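Local coordinates for amidohydrolase family protein (PDB 4I6K) that probably hydrolyses 2-pyrone-4,6-dicarboxylic acid, a lactone, as a member of the amidohydrolase family, at residues Lys237-Leu240 with His241-Ile244; Gln277-Ile280 with Leu281-Pro285. All blocks are in the same frame, centred on the assembly; numbering follows the deposited sequence. Where two conformers were deposited one is given.

Contact 1 (Lys237-Leu240 with His241-Ile244); sequences KGFL and HKLI
Phe239 and Lys242 close a type I beta-turn in the loop that leads from helix 222-237 into strand 243-244, the last strand of a parallel beta/alpha-barrel. The turn follows directly on the Schellman motif that ends the helix at Gly238. Its closing bond runs from Lys242 N to Phe239 O (2.8 Å, N-H...O 152°). Leu240 and His241 occupy the turn's two central corners and are in contact, the imidazole CD2 of His241 3.9 Å from Leu240 CB. Leu240 has CG beside its own carbonyl carbon (chi1 -163°), and its CD1 comes 4.2 Å from Leu243 CD1; both leucines also pack on Tyr231 of the helix. The Phe239 ring, buried against Leu202 and Val204, meets the Lys242 chain obliquely: CD1 lies 3.9 Å from Lys242 CG. Bent at chi2, chi3 and chi4, that lysine turns its ammonium away from the turn to the carbonyls of His207 and Val204 and makes a cation-pi contact with Trp208. The carbonyl that closes the turn is also covered by an apolar group, as Leu243 CG sits 3.2 Å from Phe239 O.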
loop_
_atom_site.group_PDB
_atom_site.type_symbol
_atom_site.label_atom_id
_atom_site.label_comp_id
_atom_site.label_asym_id
_atom_site.label_seq_id
_atom_site.Cartn_x
_atom_site.Cartn_y
_atom_site.Cartn_z
ATOM N N LYS A 237 3.564 -18.045 9.525
ATOM C CA LYS A 237 2.961 -18.586 8.316
ATOM C C LYS A 237 4.047 -18.800 7.267
ATOM O O LYS A 237 3.842 -19.514 6.292
ATOM C CB LYS A 237 1.850 -17.677 7.791
ATOM C CG LYS A 237 0.551 -17.792 8.591
ATOM C CD LYS A 237 -0.594 -16.926 8.017
ATOM C CE LYS A 237 -1.121 -17.403 6.637
ATOM N NZ LYS A 237 -1.548 -18.842 6.575
ATOM N N GLY A 238 5.208 -18.188 7.490
ATOM C CA GLY A 238 6.320 -18.259 6.537
ATOM C C GLY A 238 6.480 -17.076 5.584
ATOM O O GLY A 238 7.148 -17.193 4.547
ATOM N N PHE A 239 5.899 -15.929 5.937
ATOM C CA PHE A 239 5.829 -14.782 5.031
ATOM C C PHE A 239 6.820 -13.630 5.322
ATOM O O PHE A 239 6.641 -12.505 4.835
ATOM C CB PHE A 239 4.394 -14.240 4.982
ATOM C CG PHE A 239 3.422 -15.146 4.264
ATOM C CD1 PHE A 239 2.949 -14.817 3.002
ATOM C CD2 PHE A 239 2.982 -16.328 4.851
ATOM C CE1 PHE A 239 2.058 -15.655 2.328
ATOM C CE2 PHE A 239 2.093 -17.158 4.187
ATOM C CZ PHE A 239 1.633 -16.821 2.918
ATOM N N LEU A 240 7.861 -13.904 6.100
ATOM C CA LEU A 240 8.877 -12.887 6.403
ATOM C C LEU A 240 9.447 -12.154 5.184
ATOM O O LEU A 240 9.761 -10.966 5.270
ATOM C CB LEU A 240 10.045 -13.504 7.177
ATOM C CG LEU A 240 10.908 -12.450 7.856
ATOM C CD1 LEU A 240 10.022 -11.603 8.792
ATOM C CD2 LEU A 240 12.048 -13.118 8.605
ATOM N N HIS A 241 9.613 -12.858 4.066
ATOM C CA HIS A 241 10.237 -12.257 2.884
ATOM C C HIS A 241 9.190 -11.625 1.988
ATOM O O HIS A 241 9.493 -11.087 0.922
ATOM C CB HIS A 241 11.094 -13.278 2.128
ATOM C CG HIS A 241 12.180 -13.857 2.970
ATOM N ND1 HIS A 241 13.508 -13.538 2.792
ATOM C CD2 HIS A 241 12.131 -14.687 4.039
ATOM C CE1 HIS A 241 14.233 -14.168 3.700
ATOM N NE2 HIS A 241 13.422 -14.872 4.468
ATOM N N LYS A 242 7.953 -11.661 2.455
ATOM C CA LYS A 242 6.859 -11.067 1.722
ATOM C C LYS A 242 6.400 -9.774 2.400
ATOM O O LYS A 242 5.414 -9.158 1.998
ATOM C CB LYS A 242 5.707 -12.068 1.629
ATOM C CG LYS A 242 6.120 -13.454 1.109
ATOM C CD LYS A 242 6.934 -13.389 -0.188
ATOM C CE LYS A 242 6.172 -12.658 -1.317
ATOM N NZ LYS A 242 4.977 -13.400 -1.860
ATOM N N LEU A 243 7.125 -9.364 3.430
ATOM C CA LEU A 243 6.696 -8.225 4.226
ATOM C C LEU A 243 7.448 -6.965 3.842
ATOM O O LEU A 243 8.660 -6.994 3.645
ATOM C CB LEU A 243 6.894 -8.509 5.710
ATOM C CG LEU A 243 6.099 -9.697 6.268
ATOM C CD1 LEU A 243 6.308 -9.823 7.787
ATOM C CD2 LEU A 243 4.615 -9.563 5.909
ATOM N N ILE A 244 6.719 -5.861 3.726
ATOM C CA ILE A 244 7.346 -4.563 3.487
ATOM C C ILE A 244 6.745 -3.471 4.382
ATOM O O ILE A 244 5.636 -3.621 4.912
ATOM C CB ILE A 244 7.350 -4.141 1.976
ATOM C CG1 ILE A 244 5.935 -3.964 1.422
ATOM C CG2 ILE A 244 8.161 -5.134 1.124
ATOM C CD1 ILE A 244 5.352 -5.218 0.821
#

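Contact 2 (Gln277-Ile280 with Leu281-Pro285); sequences QCLI and LNQNP
From Gln277 to Pro285 helix 274-289 changes its winding: Leu281 N gives a regular alpha-helical bond to Gln277 O (2.8 Å, 163°), whereas Asn284 N reaches five residues back to Leu279 O (2.7 Å), across a wider pi-type turn. The intervening amide of Asn282 makes a weak bond to the same Leu279 O. Leu279 meets the next turn through two amide side chains. Gln283, folded back by its second torsion (chi2 89°), lays NE2 3.9 Å from Leu279 CD2, the two chains crossing at a slant, while Asn284 OD1 lies 3.8 Å from Leu279 CB. The ND2 of Asn284 passes 4.1 Å from Ile280 CG1 and is hydrogen-bonded beyond the helix, to Leu243 O. Leu281 CG lies 3.3 Å from Gln277 O, the acceptor of its own amide, and its side chain packs on Phe267 and Cys27. Pro285 sets its ring against the turn, CD 3.3 Å from Ile280 O. Having no N-H, this proline cannot give the alpha-helical bond to Leu281 O, and the helix kinks here; Leu281 makes a backbone hydrogen bond with Ile28, probably through its O. The missing N-H thus probably leaves Leu281 O available to strand 28-32, consistent with the helix being joined there to the first strand of the barrel.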
loop_
_atom_site.group_PDB
_atom_site.type_symbol
_atom_site.label_atom_id
_atom_site.label_comp_id
_atom_site.label_asym_id
_atom_site.label_seq_id
_atom_site.Cartn_x
_atom_site.Cartn_y
_atom_site.Cartn_z
ATOM N N GLN A 277 14.386 -6.363 10.320
ATOM C CA GLN A 277 14.250 -4.999 9.837
ATOM C C GLN A 277 14.978 -4.834 8.497
ATOM O O GLN A 277 14.480 -4.164 7.595
ATOM C CB GLN A 277 14.753 -3.997 10.878
ATOM C CG GLN A 277 13.873 -3.869 12.135
ATOM C CD GLN A 277 14.508 -2.979 13.199
ATOM O OE1 GLN A 277 15.598 -2.451 13.000
ATOM N NE2 GLN A 277 13.829 -2.812 14.328
ATOM N N CYS A 278 16.141 -5.464 8.360
ATOM C CA CYS A 278 16.890 -5.386 7.112
ATOM C C CYS A 278 16.119 -5.999 5.934
ATOM O O CYS A 278 16.066 -5.409 4.851
ATOM C CB CYS A 278 18.279 -6.015 7.272
ATOM S SG CYS A 278 19.414 -5.070 8.355
ATOM N N LEU A 279 15.510 -7.163 6.142
ATOM C CA LEU A 279 14.741 -7.798 5.081
ATOM C C LEU A 279 13.587 -6.895 4.708
ATOM O O LEU A 279 13.333 -6.640 3.531
ATOM C CB LEU A 279 14.185 -9.144 5.537
ATOM C CG LEU A 279 15.078 -10.383 5.561
ATOM C CD1 LEU A 279 14.211 -11.581 5.886
ATOM C CD2 LEU A 279 15.794 -10.595 4.232
ATOM N N ILE A 280 12.850 -6.448 5.709
ATOM C CA ILE A 280 11.671 -5.623 5.504
ATOM C C ILE A 280 11.964 -4.262 4.877
ATOM O O ILE A 280 11.249 -3.820 4.018
ATOM C CB ILE A 280 10.848 -5.491 6.797
ATOM C CG1 ILE A 280 10.424 -6.868 7.276
ATOM C CG2 ILE A 280 9.639 -4.638 6.583
ATOM C CD1 ILE A 280 9.615 -6.905 8.505
ATOM N N LEU A 281 13.012 -3.592 5.318
ATOM C CA LEU A 281 13.371 -2.314 4.741
ATOM C C LEU A 281 14.159 -2.392 3.447
ATOM O O LEU A 281 14.191 -1.437 2.706
ATOM C CB LEU A 281 14.141 -1.467 5.737
ATOM C CG LEU A 281 13.490 -1.068 7.046
ATOM C CD1 LEU A 281 14.436 -0.268 7.858
ATOM C CD2 LEU A 281 12.235 -0.317 6.834
ATOM N N ASN A 282 14.825 -3.510 3.203
ATOM C CA ASN A 282 15.800 -3.589 2.140
ATOM C C ASN A 282 15.614 -4.666 1.079
ATOM O O ASN A 282 15.281 -4.369 -0.052
ATOM C CB ASN A 282 17.159 -3.712 2.780
ATOM C CG ASN A 282 18.259 -3.823 1.794
ATOM O OD1 ASN A 282 19.403 -3.932 2.177
ATOM N ND2 ASN A 282 17.934 -3.800 0.524
ATOM N N GLN A 283 15.851 -5.922 1.415
ATOM C CA GLN A 283 15.701 -6.948 0.414
ATOM C C GLN A 283 14.267 -7.118 -0.074
ATOM O O GLN A 283 14.045 -7.208 -1.265
ATOM C CB GLN A 283 16.244 -8.283 0.909
ATOM C CG GLN A 283 17.735 -8.452 0.780
ATOM C CD GLN A 283 18.506 -7.958 1.972
ATOM O OE1 GLN A 283 19.722 -7.957 1.966
ATOM N NE2 GLN A 283 17.807 -7.535 2.994
ATOM N N ASN A 284 13.303 -7.146 0.830
ATOM C CA ASN A 284 11.953 -7.485 0.438
ATOM C C ASN A 284 11.361 -6.484 -0.527
ATOM O O ASN A 284 10.805 -6.848 -1.514
ATOM C CB ASN A 284 11.021 -7.630 1.645
ATOM C CG ASN A 284 11.437 -8.725 2.573
ATOM O OD1 ASN A 284 12.303 -9.522 2.275
ATOM N ND2 ASN A 284 10.802 -8.789 3.713
ATOM N N PRO A 285 11.529 -5.208 -0.256
ATOM C CA PRO A 285 10.952 -4.194 -1.128
ATOM C C PRO A 285 11.817 -3.989 -2.367
ATOM O O PRO A 285 11.306 -3.677 -3.444
ATOM C CB PRO A 285 10.923 -2.942 -0.244
ATOM C CG PRO A 285 12.029 -3.165 0.765
ATOM C CD PRO A 285 12.099 -4.642 0.980
#

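The two contacts come in series along the chain, their centres about 10 Å apart on the same side of the chain's centre. Contact 1 delivers the chain into strand 243-244, the last of eight; contact 2 follows helix 260-270, within the C-terminal helix 274-289. They touch directly: besides the bond from Asn284 to the strand, His241 CE1 packs 3.4 Å from Leu279 CD1. Pro285 in turn rests on Ile244 and on Ile28 and Thr30 of strand 28-32. Through Pro285 the helix therefore contacts both the first and the last strand, spanning the place where the barrel closes.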